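Local coordinates for protein inorganic polyphosphate/ATP-glucomannokinase (Arthrobacter sp., PDB 1WOQ) that probably phosphorylates glucose and mannose, using inorganic polyphosphate or ATP as phosphoryl donor, as a ROK-family kinase of the actin-like ATPase clan, at residues G75-V80 / I257-Q262; T104-L109 / V118-D123; L193-Y198 / S225-E230; E197-L202 / L232-L237. All blocks are in the same frame, centred on the assembly; numbering follows the deposited sequence.

Contact 1: residues G75-V80 / I257-Q262; sequences GSPVGV and IEIALQ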
loop_
_atom_site.group_PDB
_atom_site.type_symbol
_atom_site.label_atom_id
_atom_site.label_comp_id
_atom_site.label_asym_id
_atom_site.label_seq_id
_atom_site.Cartn_x
_atom_site.Cartn_y
_atom_site.Cartn_z
ATOM N N GLY A 75 7.435 12.750 20.360
ATOM C CA GLY A 75 6.850 11.500 20.813
ATOM C C GLY A 75 5.573 11.100 20.100
ATOM O O GLY A 75 4.896 10.157 20.514
ATOM N N SER A 76 5.242 11.808 19.025
ATOM C CA SER A 76 4.031 11.513 18.272
ATOM C C SER A 76 4.098 10.124 17.643
ATOM O O SER A 76 5.168 9.658 17.256
ATOM C CB SER A 76 3.817 12.569 17.183
ATOM O OG SER A 76 4.927 12.637 16.306
ATOM N N PRO A 77 2.948 9.438 17.543
ATOM C CA PRO A 77 2.914 8.099 16.952
ATOM C C PRO A 77 3.276 8.129 15.469
ATOM O O PRO A 77 3.027 9.117 14.784
ATOM C CB PRO A 77 1.471 7.654 17.191
ATOM C CG PRO A 77 0.717 8.939 17.148
ATOM C CD PRO A 77 1.599 9.864 17.956
ATOM N N VAL A 78 3.866 7.039 14.993
ATOM C CA VAL A 78 4.278 6.921 13.598
ATOM C C VAL A 78 3.528 5.784 12.913
ATOM O O VAL A 78 3.435 4.680 13.451
ATOM C CB VAL A 78 5.797 6.640 13.503
ATOM C CG1 VAL A 78 6.216 6.433 12.051
ATOM C CG2 VAL A 78 6.564 7.790 14.125
ATOM N N GLY A 79 3.000 6.061 11.723
ATOM C CA GLY A 79 2.283 5.045 10.970
ATOM C C GLY A 79 3.238 4.369 10.003
ATOM O O GLY A 79 4.068 5.027 9.380
ATOM N N VAL A 80 3.123 3.056 9.864
ATOM C CA VAL A 80 4.021 2.315 8.982
ATOM C C VAL A 80 3.254 1.255 8.206
ATOM O O VAL A 80 2.338 0.636 8.747
ATOM C CB VAL A 80 5.121 1.611 9.810
ATOM C CG1 VAL A 80 6.095 0.892 8.893
ATOM C CG2 VAL A 80 5.843 2.631 10.685
ATOM N N ILE A 257 -3.137 8.437 8.032
ATOM C CA ILE A 257 -4.586 8.412 8.207
ATOM C C ILE A 257 -4.964 7.386 9.271
ATOM O O ILE A 257 -5.751 7.679 10.164
ATOM C CB ILE A 257 -5.317 8.024 6.892
ATOM C CG1 ILE A 257 -5.213 9.165 5.879
ATOM C CG2 ILE A 257 -6.781 7.687 7.186
ATOM C CD1 ILE A 257 -5.815 8.835 4.526
ATOM N N GLU A 258 -4.400 6.184 9.165
ATOM C CA GLU A 258 -4.698 5.121 10.117
ATOM C C GLU A 258 -4.408 5.554 11.553
ATOM O O GLU A 258 -5.199 5.277 12.453
ATOM C CB GLU A 258 -3.905 3.852 9.775
ATOM C CG GLU A 258 -4.291 2.623 10.607
ATOM C CD GLU A 258 -5.754 2.229 10.450
ATOM O OE1 GLU A 258 -6.458 2.831 9.613
ATOM O OE2 GLU A 258 -6.204 1.306 11.162
ATOM N N ILE A 259 -3.279 6.222 11.773
ATOM C CA ILE A 259 -2.943 6.694 13.118
ATOM C C ILE A 259 -4.076 7.571 13.633
ATOM O O ILE A 259 -4.583 7.372 14.738
ATOM C CB ILE A 259 -1.671 7.564 13.137
ATOM C CG1 ILE A 259 -0.444 6.724 12.810
ATOM C CG2 ILE A 259 -1.516 8.228 14.510
ATOM C CD1 ILE A 259 0.831 7.526 12.818
ATOM N N ALA A 260 -4.454 8.550 12.817
ATOM C CA ALA A 260 -5.515 9.488 13.156
ATOM C C ALA A 260 -6.823 8.780 13.484
ATOM O O ALA A 260 -7.464 9.085 14.489
ATOM C CB ALA A 260 -5.724 10.467 12.006
ATOM N N LEU A 261 -7.219 7.836 12.634
ATOM C CA LEU A 261 -8.455 7.098 12.855
ATOM C C LEU A 261 -8.401 6.317 14.161
ATOM O O LEU A 261 -9.358 6.320 14.934
ATOM C CB LEU A 261 -8.718 6.135 11.696
ATOM C CG LEU A 261 -8.987 6.753 10.321
ATOM C CD1 LEU A 261 -9.207 5.642 9.306
ATOM C CD2 LEU A 261 -10.204 7.666 10.389
ATOM N N GLN A 262 -7.277 5.650 14.406
ATOM C CA GLN A 262 -7.109 4.864 15.623
ATOM C C GLN A 262 -7.122 5.761 16.857
ATOM O O GLN A 262 -7.747 5.431 17.864
ATOM C CB GLN A 262 -5.799 4.074 15.562
ATOM C CG GLN A 262 -5.691 3.137 14.370
ATOM C CD GLN A 262 -6.743 2.044 14.373
ATOM O OE1 GLN A 262 -7.942 2.317 14.343
ATOM N NE2 GLN A 262 -6.296 0.795 14.408
#
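Ile259, on the last helix of the chain, presses on Gly79 of strand 78-82 and on Pro77, just before that strand. The interaction across the segments is apolar. The CG2 branch of Ile259 reaches the Pro77 ring, with CG2 3.5 Å from Pro77 CG, while CG1 lies 3.7 Å from Gly79 CA. With chi1 at -68°, CG2 stands anti to the backbone N and CG1 beside it, which spreads the two branches between proline ring and glycine. CD1 continues over the peptide joining Val78 and Gly79; its modelled approach there is too short to be trusted in detail. Gly79 gives the branch room: a CB on it would point at the helix and come 3.2 Å from Ile259 CG1. The backbone polar groups are used in other directions: Gly79 pairs with Ile15 and Ile17 of strand 14-19, Val78 with Pro117 and Glu119, and the helix makes its own bond from Leu261 N to Ile257 O (2.9 Å). Val78 turns its side chain from the helix, onto Ile15 and Ile17. The C-terminal helix is thus laid against strand 78-82 of the first sheet by shape and hydrophobicity, no hydrogen bond crossing between the segments.

Contact 2: residues T104-L109 / V118-D123; sequences TDIDAL and VEVIND. With BGC (beta-D-glucopyranose), chain C.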
loop_
_atom_site.group_PDB
_atom_site.type_symbol
_atom_site.label_atom_id
_atom_site.label_comp_id
_atom_site.label_asym_id
_atom_site.label_seq_id
_atom_site.Cartn_x
_atom_site.Cartn_y
_atom_site.Cartn_z
ATOM N N THR A 104 5.627 -12.096 13.620
ATOM C CA THR A 104 6.415 -11.054 14.262
ATOM C C THR A 104 5.517 -9.900 14.698
ATOM O O THR A 104 4.696 -9.415 13.916
ATOM C CB THR A 104 7.495 -10.495 13.306
ATOM O OG1 THR A 104 8.503 -11.487 13.092
ATOM C CG2 THR A 104 8.137 -9.235 13.888
ATOM N N ASP A 105 5.653 -9.477 15.952
ATOM C CA ASP A 105 4.872 -8.349 16.449
ATOM C C ASP A 105 5.633 -7.128 15.942
ATOM O O ASP A 105 6.539 -6.626 16.616
ATOM C CB ASP A 105 4.842 -8.337 17.978
ATOM C CG ASP A 105 3.877 -7.305 18.539
ATOM O OD1 ASP A 105 3.643 -6.263 17.878
ATOM O OD2 ASP A 105 3.360 -7.526 19.656
ATOM N N ILE A 106 5.282 -6.668 14.748
ATOM C CA ILE A 106 5.962 -5.528 14.150
ATOM C C ILE A 106 5.697 -4.211 14.885
ATOM O O ILE A 106 6.566 -3.337 14.927
ATOM C CB ILE A 106 5.626 -5.422 12.628
ATOM C CG1 ILE A 106 6.477 -4.328 11.978
ATOM C CG2 ILE A 106 4.135 -5.190 12.423
ATOM C CD1 ILE A 106 6.414 -4.336 10.445
ATOM N N ASP A 107 4.516 -4.063 15.484
ATOM C CA ASP A 107 4.221 -2.843 16.234
ATOM C C ASP A 107 5.191 -2.735 17.405
ATOM O O ASP A 107 5.773 -1.677 17.640
ATOM C CB ASP A 107 2.782 -2.856 16.763
ATOM C CG ASP A 107 1.779 -2.385 15.729
ATOM O OD1 ASP A 107 2.132 -2.348 14.531
ATOM O OD2 ASP A 107 0.636 -2.057 16.112
ATOM N N ALA A 108 5.366 -3.840 18.128
ATOM C CA ALA A 108 6.272 -3.866 19.277
ATOM C C ALA A 108 7.710 -3.651 18.816
ATOM O O ALA A 108 8.455 -2.874 19.411
ATOM C CB ALA A 108 6.155 -5.204 20.007
ATOM N N LEU A 109 8.092 -4.356 17.758
ATOM C CA LEU A 109 9.437 -4.251 17.198
ATOM C C LEU A 109 9.815 -2.807 16.878
ATOM O O LEU A 109 10.873 -2.321 17.287
ATOM C CB LEU A 109 9.534 -5.072 15.910
ATOM C CG LEU A 109 10.844 -4.952 15.119
ATOM C CD1 LEU A 109 11.922 -5.772 15.813
ATOM C CD2 LEU A 109 10.642 -5.441 13.689
ATOM N N VAL A 118 4.295 3.074 17.408
ATOM C CA VAL A 118 4.276 2.783 15.979
ATOM C C VAL A 118 3.156 1.794 15.716
ATOM O O VAL A 118 3.042 0.775 16.400
ATOM C CB VAL A 118 5.599 2.145 15.500
ATOM C CG1 VAL A 118 5.488 1.758 14.027
ATOM C CG2 VAL A 118 6.747 3.107 15.704
ATOM N N GLU A 119 2.323 2.106 14.731
ATOM C CA GLU A 119 1.217 1.235 14.368
ATOM C C GLU A 119 1.295 0.915 12.890
ATOM O O GLU A 119 1.297 1.811 12.042
ATOM C CB GLU A 119 -0.109 1.899 14.715
ATOM C CG GLU A 119 -0.334 1.970 16.214
ATOM C CD GLU A 119 -1.642 2.625 16.579
ATOM O OE1 GLU A 119 -2.668 2.284 15.957
ATOM O OE2 GLU A 119 -1.642 3.470 17.498
ATOM N N VAL A 120 1.364 -0.378 12.601
ATOM C CA VAL A 120 1.484 -0.870 11.241
ATOM C C VAL A 120 0.142 -1.232 10.620
ATOM O O VAL A 120 -0.799 -1.638 11.310
ATOM C CB VAL A 120 2.416 -2.111 11.206
ATOM C CG1 VAL A 120 2.552 -2.643 9.789
ATOM C CG2 VAL A 120 3.788 -1.741 11.775
ATOM N N ILE A 121 0.067 -1.063 9.307
ATOM C CA ILE A 121 -1.134 -1.380 8.546
ATOM C C ILE A 121 -0.663 -1.949 7.215
ATOM O O ILE A 121 0.434 -1.634 6.755
ATOM C CB ILE A 121 -1.982 -0.116 8.293
ATOM C CG1 ILE A 121 -3.204 -0.466 7.435
ATOM C CG2 ILE A 121 -1.129 0.959 7.623
ATOM C CD1 ILE A 121 -4.150 0.706 7.215
ATOM N N ASN A 122 -1.473 -2.802 6.603
ATOM C CA ASN A 122 -1.090 -3.365 5.317
ATOM C C ASN A 122 -0.859 -2.241 4.301
ATOM O O ASN A 122 -1.585 -1.250 4.290
ATOM C CB ASN A 122 -2.175 -4.312 4.813
ATOM C CG ASN A 122 -1.947 -4.736 3.387
ATOM O OD1 ASN A 122 -2.510 -4.155 2.461
ATOM N ND2 ASN A 122 -1.096 -5.743 3.193
ATOM N N ASP A 123 0.147 -2.402 3.445
ATOM C CA ASP A 123 0.466 -1.373 2.460
ATOM C C ASP A 123 -0.668 -1.026 1.490
ATOM O O ASP A 123 -0.901 0.152 1.198
ATOM C CB ASP A 123 1.734 -1.749 1.677
ATOM C CG ASP A 123 1.581 -3.025 0.859
ATOM O OD1 ASP A 123 2.273 -3.139 -0.174
ATOM O OD2 ASP A 123 0.794 -3.917 1.244
HETATM C C2 BGC C . 0.907 -9.251 -0.224
HETATM C C3 BGC C . -0.023 -8.106 0.200
HETATM C C4 BGC C . 0.517 -6.769 -0.327
HETATM C C5 BGC C . 0.742 -6.863 -1.844
HETATM C C6 BGC C . 1.353 -5.614 -2.448
HETATM C C1 BGC C . 1.077 -9.222 -1.745
HETATM O O1 BGC C . 1.944 -10.221 -2.156
HETATM O O2 BGC C . 0.358 -10.494 0.180
HETATM O O3 BGC C . -0.132 -8.063 1.614
HETATM O O4 BGC C . -0.413 -5.727 -0.045
HETATM O O5 BGC C . 1.630 -7.963 -2.142
HETATM O O6 BGC C . 2.545 -5.240 -1.772
HETATM O O HOH W 1 -1.225 -1.874 14.054
#
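Ile106 and Asp107, in the first turn of helix 106-114, close on Val120 of the edge strand. The tight part is apolar: Ile106 CG2 meets Val120 CG2 at 3.5 Å, the two side chains crossing at about a right angle. Beside it the Asp107 carboxylate, brought round by a chi1 of -84°, takes the backbone N-H of Val120 on the syn side of OD1, 29° out of the carboxylate plane (N to OD1 2.9 Å). One side-chain oxygen thereby satisfies a strand amide on the sheet's border. The looser side begins at the other oxygen, OD2: water 1 donates to it and also to Val120 O, 2.8 Å from each, bridging carboxylate and strand carbonyl. Asp105 caps the helix, its OD1 accepting from Ala108 N. Just past the strand, at the start of helix 123-134, Asp123 binds glucose, OD2 taking the sugar's O4 hydroxyl (2.5 Å) and OD1 its O6 (2.7 Å), while Asn122 ND2 gives weak bonds to O3 and O4. Strand 118-122 pairs with strand 78-82; Leu110 of helix 106-114 and Phe82 extend the packing round Val120, while Ile121 turns away to meet Glu258 of helix 250-262.

Contact 3: residues L193-Y198 / S225-E230; sequences LSWDEY and SKRADE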
loop_
_atom_site.group_PDB
_atom_site.type_symbol
_atom_site.label_atom_id
_atom_site.label_comp_id
_atom_site.label_asym_id
_atom_site.label_seq_id
_atom_site.Cartn_x
_atom_site.Cartn_y
_atom_site.Cartn_z
ATOM N N LEU A 193 6.018 -10.019 -21.320
ATOM C CA LEU A 193 4.722 -9.589 -21.825
ATOM C C LEU A 193 4.687 -8.146 -22.315
ATOM O O LEU A 193 5.248 -7.246 -21.687
ATOM C CB LEU A 193 3.660 -9.753 -20.734
ATOM C CG LEU A 193 2.931 -11.087 -20.565
ATOM C CD1 LEU A 193 3.882 -12.255 -20.684
ATOM C CD2 LEU A 193 2.232 -11.077 -19.216
ATOM N N SER A 194 4.021 -7.937 -23.444
ATOM C CA SER A 194 3.859 -6.599 -23.991
ATOM C C SER A 194 2.702 -6.021 -23.185
ATOM O O SER A 194 2.062 -6.746 -22.422
ATOM C CB SER A 194 3.469 -6.671 -25.470
ATOM O OG SER A 194 2.242 -7.362 -25.632
ATOM N N TRP A 195 2.431 -4.730 -23.335
ATOM C CA TRP A 195 1.326 -4.126 -22.603
ATOM C C TRP A 195 0.004 -4.772 -23.018
ATOM O O TRP A 195 -0.893 -4.946 -22.192
ATOM C CB TRP A 195 1.276 -2.615 -22.845
ATOM C CG TRP A 195 2.333 -1.852 -22.096
ATOM C CD1 TRP A 195 3.284 -1.028 -22.630
ATOM C CD2 TRP A 195 2.538 -1.834 -20.676
ATOM N NE1 TRP A 195 4.068 -0.499 -21.631
ATOM C CE2 TRP A 195 3.633 -0.976 -20.423
ATOM C CE3 TRP A 195 1.904 -2.459 -19.594
ATOM C CZ2 TRP A 195 4.108 -0.728 -19.131
ATOM C CZ3 TRP A 195 2.377 -2.211 -18.307
ATOM C CH2 TRP A 195 3.470 -1.351 -18.089
ATOM N N ASP A 196 -0.114 -5.139 -24.293
ATOM C CA ASP A 196 -1.341 -5.768 -24.774
ATOM C C ASP A 196 -1.529 -7.164 -24.197
ATOM O O ASP A 196 -2.646 -7.555 -23.853
ATOM C CB ASP A 196 -1.359 -5.840 -26.304
ATOM C CG ASP A 196 -1.417 -4.472 -26.951
ATOM O OD1 ASP A 196 -2.101 -3.582 -26.402
ATOM O OD2 ASP A 196 -0.790 -4.290 -28.017
ATOM N N GLU A 197 -0.442 -7.925 -24.095
ATOM C CA GLU A 197 -0.536 -9.267 -23.540
ATOM C C GLU A 197 -0.876 -9.151 -22.057
ATOM O O GLU A 197 -1.627 -9.964 -21.513
ATOM C CB GLU A 197 0.782 -10.018 -23.737
ATOM C CG GLU A 197 1.127 -10.238 -25.210
ATOM C CD GLU A 197 2.449 -10.956 -25.406
ATOM O OE1 GLU A 197 3.454 -10.516 -24.816
ATOM O OE2 GLU A 197 2.482 -11.956 -26.156
ATOM N N TYR A 198 -0.324 -8.129 -21.411
ATOM C CA TYR A 198 -0.583 -7.886 -19.993
ATOM C C TYR A 198 -2.055 -7.518 -19.831
ATOM O O TYR A 198 -2.684 -7.867 -18.833
ATOM C CB TYR A 198 0.305 -6.743 -19.483
ATOM C CG TYR A 198 0.272 -6.531 -17.981
ATOM C CD1 TYR A 198 0.460 -7.599 -17.100
ATOM C CD2 TYR A 198 0.089 -5.258 -17.441
ATOM C CE1 TYR A 198 0.465 -7.403 -15.714
ATOM C CE2 TYR A 198 0.097 -5.048 -16.058
ATOM C CZ TYR A 198 0.285 -6.123 -15.203
ATOM O OH TYR A 198 0.294 -5.920 -13.839
ATOM N N SER A 225 0.888 1.953 -12.393
ATOM C CA SER A 225 -0.431 2.523 -12.633
ATOM C C SER A 225 -0.193 3.814 -13.412
ATOM O O SER A 225 -1.115 4.392 -13.982
ATOM C CB SER A 225 -1.156 2.825 -11.317
ATOM O OG SER A 225 -0.526 3.863 -10.589
ATOM N N LYS A 226 1.062 4.254 -13.439
ATOM C CA LYS A 226 1.422 5.470 -14.157
ATOM C C LYS A 226 1.398 5.195 -15.657
ATOM O O LYS A 226 1.442 6.119 -16.467
ATOM C CB LYS A 226 2.815 5.948 -13.741
ATOM C CG LYS A 226 3.074 7.427 -14.012
ATOM C CD LYS A 226 2.597 8.315 -12.858
ATOM C CE LYS A 226 1.099 8.199 -12.603
ATOM N NZ LYS A 226 0.681 8.932 -11.371
ATOM N N ARG A 227 1.327 3.916 -16.017
ATOM C CA ARG A 227 1.279 3.509 -17.418
ATOM C C ARG A 227 -0.097 2.934 -17.734
ATOM O O ARG A 227 -0.265 2.198 -18.705
ATOM C CB ARG A 227 2.351 2.453 -17.712
ATOM C CG ARG A 227 3.761 2.874 -17.324
ATOM C CD ARG A 227 4.208 4.147 -18.038
ATOM N NE ARG A 227 4.414 3.947 -19.471
ATOM C CZ ARG A 227 3.470 4.070 -20.398
ATOM N NH1 ARG A 227 2.231 4.401 -20.056
ATOM N NH2 ARG A 227 3.765 3.857 -21.674
ATOM N N ALA A 228 -1.076 3.281 -16.905
ATOM C CA ALA A 228 -2.443 2.801 -17.071
ATOM C C ALA A 228 -3.013 3.031 -18.468
ATOM O O ALA A 228 -3.818 2.237 -18.953
ATOM C CB ALA A 228 -3.346 3.450 -16.031
ATOM N N ASP A 229 -2.605 4.115 -19.117
ATOM C CA ASP A 229 -3.111 4.414 -20.452
ATOM C C ASP A 229 -2.700 3.356 -21.473
ATOM O O ASP A 229 -3.261 3.284 -22.567
ATOM C CB ASP A 229 -2.630 5.797 -20.902
ATOM C CG ASP A 229 -1.124 5.924 -20.885
ATOM O OD1 ASP A 229 -0.517 5.698 -19.815
ATOM O OD2 ASP A 229 -0.547 6.255 -21.943
ATOM N N GLU A 230 -1.730 2.525 -21.103
ATOM C CA GLU A 230 -1.241 1.466 -21.982
ATOM C C GLU A 230 -2.053 0.173 -21.902
ATOM O O GLU A 230 -1.911 -0.702 -22.760
ATOM C CB GLU A 230 0.219 1.140 -21.660
ATOM C CG GLU A 230 1.218 2.212 -22.053
ATOM C CD GLU A 230 1.196 2.508 -23.541
ATOM O OE1 GLU A 230 1.139 1.550 -24.337
ATOM O OE2 GLU A 230 1.244 3.698 -23.912
HETATM O O HOH W 2 5.726 2.132 -21.117
#
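Trp195 opens helix 195-213 inside the capping box formed by Ser194 and Glu197, and its indole lies against Glu230 and Arg227 of a salt-bridge network. Within the box Glu197 N reaches Ser194 OG at 3.1 Å, and Glu197 OE1 answers Ser194 N through its anti lone pair. Glu230 CB sits over one face of the indole in a CH-pi contact, 3.8 Å from the centroid of the five-membered ring and 14° off its normal. The six-membered end meets the aliphatic base of Arg227, with Trp195 CZ2 3.9 Å from Arg227 CB. Bends at chi2 and chi3 fold this arginine back, so that its guanidinium receives both acids at its edge: NH1 bridges to Asp229 OD1 (3.0 Å), NH2 more loosely to Glu230 OE2 (3.4 Å). Water 2 accepts from Trp195 NE1 at 3.2 Å and, weakly, from Arg227 NH2. Arg188 adds a cation-pi contact to the same indole. Replacing Trp195 by an alanine would probably leave these Glu230 and Arg227 carbons without the ring they pack on, and water 2 without the indole N-H. Carbon chains of charged residues thus do the packing, while their charges are paired beside the ring.

Contact 4: residues E197-L202 / L232-L237; sequences EYSVLL and LPNLRL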
loop_
_atom_site.group_PDB
_atom_site.type_symbol
_atom_site.label_atom_id
_atom_site.label_comp_id
_atom_site.label_asym_id
_atom_site.label_seq_id
_atom_site.Cartn_x
_atom_site.Cartn_y
_atom_site.Cartn_z
ATOM N N GLU A 197 -0.442 -7.925 -24.095
ATOM C CA GLU A 197 -0.536 -9.267 -23.540
ATOM C C GLU A 197 -0.876 -9.151 -22.057
ATOM O O GLU A 197 -1.627 -9.964 -21.513
ATOM C CB GLU A 197 0.782 -10.018 -23.737
ATOM C CG GLU A 197 1.127 -10.238 -25.210
ATOM C CD GLU A 197 2.449 -10.956 -25.406
ATOM O OE1 GLU A 197 3.454 -10.516 -24.816
ATOM O OE2 GLU A 197 2.482 -11.956 -26.156
ATOM N N TYR A 198 -0.324 -8.129 -21.411
ATOM C CA TYR A 198 -0.583 -7.886 -19.993
ATOM C C TYR A 198 -2.055 -7.518 -19.831
ATOM O O TYR A 198 -2.684 -7.867 -18.833
ATOM C CB TYR A 198 0.305 -6.743 -19.483
ATOM C CG TYR A 198 0.272 -6.531 -17.981
ATOM C CD1 TYR A 198 0.460 -7.599 -17.100
ATOM C CD2 TYR A 198 0.089 -5.258 -17.441
ATOM C CE1 TYR A 198 0.465 -7.403 -15.714
ATOM C CE2 TYR A 198 0.097 -5.048 -16.058
ATOM C CZ TYR A 198 0.285 -6.123 -15.203
ATOM O OH TYR A 198 0.294 -5.920 -13.839
ATOM N N SER A 199 -2.603 -6.817 -20.823
ATOM C CA SER A 199 -4.008 -6.415 -20.789
ATOM C C SER A 199 -4.924 -7.633 -20.759
ATOM O O SER A 199 -6.001 -7.588 -20.167
ATOM C CB SER A 199 -4.353 -5.545 -22.003
ATOM O OG SER A 199 -3.703 -4.291 -21.931
ATOM N N VAL A 200 -4.501 -8.718 -21.405
ATOM C CA VAL A 200 -5.294 -9.944 -21.418
ATOM C C VAL A 200 -5.383 -10.482 -19.991
ATOM O O VAL A 200 -6.458 -10.854 -19.515
ATOM C CB VAL A 200 -4.656 -11.024 -22.325
ATOM C CG1 VAL A 200 -5.376 -12.352 -22.148
ATOM C CG2 VAL A 200 -4.727 -10.585 -23.783
ATOM N N LEU A 201 -4.238 -10.527 -19.316
ATOM C CA LEU A 201 -4.181 -11.004 -17.941
ATOM C C LEU A 201 -5.020 -10.125 -17.016
ATOM O O LEU A 201 -5.718 -10.628 -16.134
ATOM C CB LEU A 201 -2.732 -11.022 -17.448
ATOM C CG LEU A 201 -1.870 -12.199 -17.909
ATOM C CD1 LEU A 201 -0.420 -11.943 -17.543
ATOM C CD2 LEU A 201 -2.364 -13.480 -17.248
ATOM N N LEU A 202 -4.953 -8.812 -17.211
ATOM C CA LEU A 202 -5.715 -7.899 -16.370
ATOM C C LEU A 202 -7.209 -7.994 -16.658
ATOM O O LEU A 202 -8.022 -7.854 -15.748
ATOM C CB LEU A 202 -5.230 -6.457 -16.557
ATOM C CG LEU A 202 -3.780 -6.199 -16.135
ATOM C CD1 LEU A 202 -3.474 -4.718 -16.279
ATOM C CD2 LEU A 202 -3.564 -6.640 -14.690
ATOM N N LEU A 232 -5.472 -0.017 -19.554
ATOM C CA LEU A 232 -6.866 0.166 -19.156
ATOM C C LEU A 232 -7.782 0.367 -20.366
ATOM O O LEU A 232 -8.885 -0.175 -20.410
ATOM C CB LEU A 232 -7.008 1.343 -18.185
ATOM C CG LEU A 232 -6.340 1.172 -16.817
ATOM C CD1 LEU A 232 -6.736 2.344 -15.926
ATOM C CD2 LEU A 232 -6.768 -0.145 -16.178
ATOM N N PRO A 233 -7.338 1.148 -21.365
ATOM C CA PRO A 233 -8.177 1.367 -22.549
ATOM C C PRO A 233 -8.577 0.073 -23.270
ATOM O O PRO A 233 -9.602 0.028 -23.947
ATOM C CB PRO A 233 -7.307 2.268 -23.420
ATOM C CG PRO A 233 -6.561 3.076 -22.408
ATOM C CD PRO A 233 -6.155 2.029 -21.394
ATOM N N ASN A 234 -7.771 -0.975 -23.121
ATOM C CA ASN A 234 -8.054 -2.258 -23.769
ATOM C C ASN A 234 -9.067 -3.117 -23.019
ATOM O O ASN A 234 -9.628 -4.058 -23.582
ATOM C CB ASN A 234 -6.772 -3.077 -23.934
ATOM C CG ASN A 234 -5.776 -2.425 -24.862
ATOM O OD1 ASN A 234 -6.131 -1.960 -25.945
ATOM N ND2 ASN A 234 -4.512 -2.401 -24.450
ATOM N N LEU A 235 -9.295 -2.807 -21.749
ATOM C CA LEU A 235 -10.221 -3.595 -20.949
ATOM C C LEU A 235 -11.683 -3.345 -21.289
ATOM O O LEU A 235 -12.058 -2.265 -21.747
ATOM C CB LEU A 235 -9.980 -3.330 -19.458
ATOM C CG LEU A 235 -8.541 -3.557 -18.981
ATOM C CD1 LEU A 235 -8.457 -3.313 -17.474
ATOM C CD2 LEU A 235 -8.102 -4.974 -19.314
ATOM N N ARG A 236 -12.500 -4.368 -21.072
ATOM C CA ARG A 236 -13.932 -4.294 -21.324
ATOM C C ARG A 236 -14.625 -4.798 -20.067
ATOM O O ARG A 236 -14.947 -5.981 -19.948
ATOM C CB ARG A 236 -14.301 -5.160 -22.530
ATOM C CG ARG A 236 -13.733 -4.647 -23.850
ATOM C CD ARG A 236 -14.377 -3.322 -24.248
ATOM N NE ARG A 236 -13.828 -2.777 -25.490
ATOM C CZ ARG A 236 -12.652 -2.166 -25.590
ATOM N NH1 ARG A 236 -11.884 -2.009 -24.521
ATOM N NH2 ARG A 236 -12.241 -1.705 -26.763
ATOM N N LEU A 237 -14.841 -3.886 -19.125
ATOM C CA LEU A 237 -15.464 -4.225 -17.854
ATOM C C LEU A 237 -16.775 -3.485 -17.645
ATOM O O LEU A 237 -17.030 -2.457 -18.272
ATOM C CB LEU A 237 -14.514 -3.874 -16.710
ATOM C CG LEU A 237 -13.107 -4.463 -16.780
ATOM C CD1 LEU A 237 -12.226 -3.809 -15.725
ATOM C CD2 LEU A 237 -13.172 -5.968 -16.586
#
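Ser199 and Asn234 turn toward each other through like first torsions: OG of Ser199 (chi1 -68°) and CG of Asn234 (chi1 -64°) both stand anti to their own carbonyl carbon and beside the backbone N. Asn234 ND2 can therefore donate to Ser199 OG, 3.3 Å away, in a long but fairly straight bond (162° at the hydrogen), the hydroxyl lying close to the amide plane. The same OG is hydrogen-bonded to Trp195 O one helical turn back, so the serine sits between helix backbone and loop amide. Below this polar link the contact is apolar. The CD2 methyl of Leu235 comes 3.5 Å from Ser199 O and 4.2 Å from Leu202 CB, filling the groove between these successive turns of the helix. Leu202 in turn sets its CG over the centre of the Tyr198 ring, 4.0 Å above the plane, and also touches Tyr231. Within the loop, Arg236 NH1 bonds to Pro233 O (3.1 Å) and to Leu235 O (2.8 Å), folding the guanidinium back over its own segment. The backbone N of Arg236 adds a second tie to the helix, at Gln203 OE1. A valine in place of Ser199 would probably leave the amide of Asn234 without this acceptor, and Trp195 O without its hydroxyl partner. The chemistry joins a bond between an exposed asparagine and a buried serine to the packing of two buried leucines, so that the short 3-10 turn 232-234 and the residues after it lie along helix 195-213 by both polar and apolar means.

The four contacts form two pairs on opposite sides of the chain's centre. Contacts 1 and 2, centres 11 Å apart, share the first sheet through neighbouring strands 78-82 and 118-122. Contacts 3 and 4, centres 8 Å apart, use overlapping first turns of helix 195-213, sharing Glu197 and Tyr198, and the loop between strands 217-221 and 241-243 of the second sheet. Between the pairs nothing touches, centres lying 33 to 37 Å apart. Along the chain, contact 2 closes before 3 and 4 begin, and all three nest inside the loop that contact 1 closes. The C-terminal helix thus returns to the first sheet, as in the two-lobed actin-like ATPase fold, with glucose bound just past strand 118-122.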